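PDB 2PP6: gifsy-2 prophage ATP-binding sugar transporter-like protein from Salmonella typhimurium LT2, which is of uncertain function but may bind ATP, and folds into a beta barrel preceded by a long N-terminal helix. Local coordinates for residues I19-M25 with I35-F41. Numbering follows the deposited sequence.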
ATOM      1  N   ILE A  19       0.976   9.186  -8.947  1.00 29.67           N
ATOM      2  CA  ILE A  19       2.253   9.823  -9.216  1.00 31.92           C
ATOM      3  C   ILE A  19       2.158  10.587 -10.529  1.00 32.11           C
ATOM      4  O   ILE A  19       2.657  11.710 -10.642  1.00 32.48           O
ATOM      5  CB  ILE A  19       3.393   8.810  -9.344  1.00 16.90           C
ATOM      6  CG1 ILE A  19       3.707   8.194  -7.989  1.00 16.48           C
ATOM      7  CG2 ILE A  19       4.635   9.502  -9.892  1.00 14.64           C
ATOM      8  CD1 ILE A  19       4.920   7.310  -8.025  1.00 16.84           C
ATOM      9  N   ALA A  20       1.515   9.977 -11.518  1.00 22.60           N
ATOM     10  CA  ALA A  20       1.365  10.616 -12.817  1.00 25.06           C
ATOM     11  C   ALA A  20       0.505  11.869 -12.697  1.00 28.05           C
ATOM     12  O   ALA A  20       0.787  12.888 -13.330  1.00 23.83           O
ATOM     13  CB  ALA A  20       0.747   9.646 -13.812  1.00 31.23           C
ATOM     14  N   GLU A  21      -0.539  11.791 -11.876  1.00 29.24           N
ATOM     15  CA  GLU A  21      -1.434  12.920 -11.671  1.00 30.92           C
ATOM     16  C   GLU A  21      -0.726  14.078 -10.986  1.00 29.36           C
ATOM     17  O   GLU A  21      -0.945  15.227 -11.319  1.00 29.30           O
ATOM     18  CB  GLU A  21      -2.639  12.504 -10.827  1.00 55.18           C
ATOM     19  CG  GLU A  21      -3.680  13.594 -10.683  1.00 73.77           C
ATOM     20  CD  GLU A  21      -4.320  13.966 -12.015  1.00 84.50           C
ATOM     21  OE1 GLU A  21      -5.029  14.997 -12.078  1.00 87.30           O
ATOM     22  OE2 GLU A  21      -4.123  13.222 -13.003  1.00 88.81           O
ATOM     23  N   ARG A  22       0.129  13.772 -10.026  1.00 27.14           N
ATOM     24  CA  ARG A  22       0.834  14.804  -9.299  1.00 24.76           C
ATOM     25  C   ARG A  22       2.050  15.385  -9.989  1.00 25.31           C
ATOM     26  O   ARG A  22       2.273  16.580  -9.910  1.00 23.59           O
ATOM     27  CB  ARG A  22       1.259  14.282  -7.928  1.00 37.56           C
ATOM     28  CG  ARG A  22       0.291  14.613  -6.823  1.00 46.95           C
ATOM     29  CD  ARG A  22       1.013  15.336  -5.707  1.00 50.78           C
ATOM     30  NE  ARG A  22       1.829  14.427  -4.914  1.00 50.64           N
ATOM     31  CZ  ARG A  22       2.721  14.818  -4.011  1.00 52.29           C
ATOM     32  NH1 ARG A  22       3.410  13.910  -3.334  1.00 52.28           N
ATOM     33  NH2 ARG A  22       2.936  16.112  -3.796  1.00 50.37           N
ATOM     34  N   PHE A  23       2.846  14.554 -10.655  1.00 37.34           N
ATOM     35  CA  PHE A  23       4.059  15.042 -11.294  1.00 35.56           C
ATOM     36  C   PHE A  23       4.094  14.891 -12.819  1.00 35.86           C
ATOM     37  O   PHE A  23       4.988  15.423 -13.481  1.00 34.97           O
ATOM     38  CB  PHE A  23       5.274  14.335 -10.678  1.00 36.50           C
ATOM     39  CG  PHE A  23       5.186  14.168  -9.181  1.00 41.67           C
ATOM     40  CD1 PHE A  23       5.057  15.275  -8.345  1.00 43.44           C
ATOM     41  CD2 PHE A  23       5.205  12.902  -8.607  1.00 41.00           C
ATOM     42  CE1 PHE A  23       4.949  15.125  -6.965  1.00 37.53           C
ATOM     43  CE2 PHE A  23       5.096  12.744  -7.225  1.00 41.32           C
ATOM     44  CZ  PHE A  23       4.967  13.860  -6.408  1.00 40.29           C
ATOM     45  N   GLY A  24       3.127  14.181 -13.389  1.00 31.49           N
ATOM     46  CA  GLY A  24       3.126  14.007 -14.829  1.00 33.83           C
ATOM     47  C   GLY A  24       3.139  15.274 -15.679  1.00 33.30           C
ATOM     48  O   GLY A  24       2.565  16.300 -15.306  1.00 31.70           O
HETATM   49  N   MSE A  25       3.810  15.196 -16.826  1.00 32.08           N
HETATM   50  CA  MSE A  25       3.880  16.294 -17.782  1.00 32.97           C
HETATM   51  C   MSE A  25       3.242  15.794 -19.060  1.00 34.05           C
HETATM   52  O   MSE A  25       3.255  14.590 -19.332  1.00 34.11           O
HETATM   53  CB  MSE A  25       5.307  16.653 -18.128  1.00 44.06           C
HETATM   54  CG  MSE A  25       6.077  17.331 -17.056  1.00 54.02           C
HETATM   55 SE   MSE A  25       7.731  17.871 -17.855  0.75 61.99          SE
HETATM   56  CE  MSE A  25       8.469  16.123 -18.197  1.00 57.83           C
ATOM     57  N   ILE A  35       1.717  11.185 -21.090  1.00 13.83           N
ATOM     58  CA  ILE A  35       2.211  11.700 -19.823  1.00 14.18           C
ATOM     59  C   ILE A  35       3.533  11.081 -19.400  1.00 15.64           C
ATOM     60  O   ILE A  35       3.753   9.862 -19.450  1.00 13.55           O
ATOM     61  CB  ILE A  35       1.144  11.540 -18.676  1.00 11.31           C
ATOM     62  CG1 ILE A  35       0.133  12.687 -18.726  1.00  6.54           C
ATOM     63  CG2 ILE A  35       1.812  11.632 -17.301  1.00  4.96           C
ATOM     64  CD1 ILE A  35      -0.521  12.902 -20.034  1.00  9.87           C
ATOM     65  N   VAL A  36       4.422  11.939 -18.946  1.00 14.06           N
ATOM     66  CA  VAL A  36       5.721  11.457 -18.563  1.00 13.67           C
ATOM     67  C   VAL A  36       6.083  12.092 -17.222  1.00 14.55           C
ATOM     68  O   VAL A  36       5.550  13.136 -16.862  1.00 15.10           O
ATOM     69  CB  VAL A  36       6.710  11.830 -19.710  1.00 25.80           C
ATOM     70  CG1 VAL A  36       7.659  12.932 -19.276  1.00 19.06           C
ATOM     71  CG2 VAL A  36       7.413  10.586 -20.208  1.00 26.22           C
ATOM     72  N   VAL A  37       6.952  11.462 -16.454  1.00 20.98           N
ATOM     73  CA  VAL A  37       7.340  12.063 -15.185  1.00 21.29           C
ATOM     74  C   VAL A  37       8.859  12.110 -15.123  1.00 26.17           C
ATOM     75  O   VAL A  37       9.527  11.106 -15.391  1.00 23.76           O
ATOM     76  CB  VAL A  37       6.770  11.272 -13.973  1.00 14.34           C
ATOM     77  CG1 VAL A  37       7.326  11.826 -12.676  1.00  8.85           C
ATOM     78  CG2 VAL A  37       5.238  11.374 -13.959  1.00 15.09           C
ATOM     79  N   GLU A  38       9.398  13.286 -14.800  1.00 21.91           N
ATOM     80  CA  GLU A  38      10.839  13.465 -14.699  1.00 25.63           C
ATOM     81  C   GLU A  38      11.411  12.532 -13.642  1.00 27.55           C
ATOM     82  O   GLU A  38      10.816  12.345 -12.578  1.00 22.47           O
ATOM     83  CB  GLU A  38      11.169  14.917 -14.374  1.00 39.94           C
ATOM     84  CG  GLU A  38      10.682  15.855 -15.462  1.00 56.54           C
ATOM     85  CD  GLU A  38      11.605  17.045 -15.698  1.00 64.38           C
ATOM     86  OE1 GLU A  38      12.814  16.829 -15.966  1.00 68.35           O
ATOM     87  OE2 GLU A  38      11.118  18.196 -15.626  1.00 65.68           O
ATOM     88  N   SER A  39      12.560  11.933 -13.944  1.00 36.56           N
ATOM     89  CA  SER A  39      13.189  10.999 -13.019  1.00 42.24           C
ATOM     90  C   SER A  39      13.610  11.642 -11.719  1.00 47.93           C
ATOM     91  O   SER A  39      13.868  10.956 -10.739  1.00 47.62           O
ATOM     92  CB  SER A  39      14.392  10.331 -13.676  1.00 53.07           C
ATOM     93  OG  SER A  39      13.961   9.385 -14.643  1.00 55.07           O
ATOM     94  N   ASP A  40      13.678  12.965 -11.706  1.00 60.12           N
ATOM     95  CA  ASP A  40      14.057  13.680 -10.498  1.00 64.30           C
ATOM     96  C   ASP A  40      13.103  13.256  -9.389  1.00 60.91           C
ATOM     97  O   ASP A  40      13.528  12.903  -8.301  1.00 59.57           O
ATOM     98  CB  ASP A  40      13.945  15.187 -10.722  1.00 91.61           C
ATOM     99  CG  ASP A  40      14.558  15.631 -12.043  1.00110.96           C
ATOM    100  OD1 ASP A  40      14.567  16.851 -12.313  1.00119.56           O
ATOM    101  OD2 ASP A  40      15.028  14.765 -12.815  1.00120.87           O
ATOM    102  N   PHE A  41      11.812  13.271  -9.698  1.00 54.02           N
ATOM    103  CA  PHE A  41      10.756  12.915  -8.755  1.00 48.64           C
ATOM    104  C   PHE A  41      10.666  11.448  -8.342  1.00 47.07           C
ATOM    105  O   PHE A  41       9.908  11.120  -7.430  1.00 49.78           O
ATOM    106  CB  PHE A  41       9.403  13.299  -9.341  1.00 53.42           C
ATOM    107  CG  PHE A  41       9.262  14.754  -9.653  1.00 54.15           C
ATOM    108  CD1 PHE A  41       8.917  15.660  -8.659  1.00 54.15           C
ATOM    109  CD2 PHE A  41       9.466  15.221 -10.945  1.00 54.09           C
ATOM    110  CE1 PHE A  41       8.780  17.010  -8.949  1.00 53.21           C
ATOM    111  CE2 PHE A  41       9.332  16.568 -11.243  1.00 52.10           C
ATOM    112  CZ  PHE A  41       8.987  17.462 -10.246  1.00 53.22           C
TER
HETATM  113  O   HOH W   1       7.702  15.101 -14.043  1.00 32.61           O
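At Gly-24 the long N-terminal helix 2-23 gives way to the first strand of the antiparallel barrel, which immediately pairs with the next. Met-25 and Val-36 form an antiparallel hydrogen-bonded pair, Met-25 N donating to Val-36 O (2.7 Å) and Val-36 N to Met-25 O (2.9 Å). Their side chains share a face of the sheet, where the selenomethionine at Met-25, in an m, t, m conformation, reaches along the neighbouring strand, and the turn at chi3 places its CE 3.5 Å from both Val-36 CG1 and Glu-38 CG. Glu-38 thus offers its aliphatic portion to this contact, while its carboxylate forms a salt bridge with Arg-73.

The last helical turn crosses strand 35-38 at 74°, with 8.1 Å between the axes. Val-37, in the t rotamer, fits against it: CG1 meets Phe-23 CB at 3.8 Å, and CG2 lies 3.5 Å from Gly-24 CA. Ile-35 CG2 packs on Ala-20 CB (4.2 Å) and Gly-24 CA (3.7 Å). No room remains here for a side chain at Gly-24, since an ideal CB would clash with Ala-20 O and Ile-35 CG2.

Phe-23 and Phe-41, both m at chi1, lie nearly parallel (9°) but so far offset, with centroids 5.0 Å apart, that the rings barely overlap. Ser-1 of the second subunit packs on both. A water bridges the two backbones, donating to Phe-23 O (2.8 Å) and accepting from Glu-38 N (2.6 Å). The backbone pairing and this water therefore satisfy polar groups where helix becomes barrel, while predominantly apolar side-chain packing holds the helix end against the second strand.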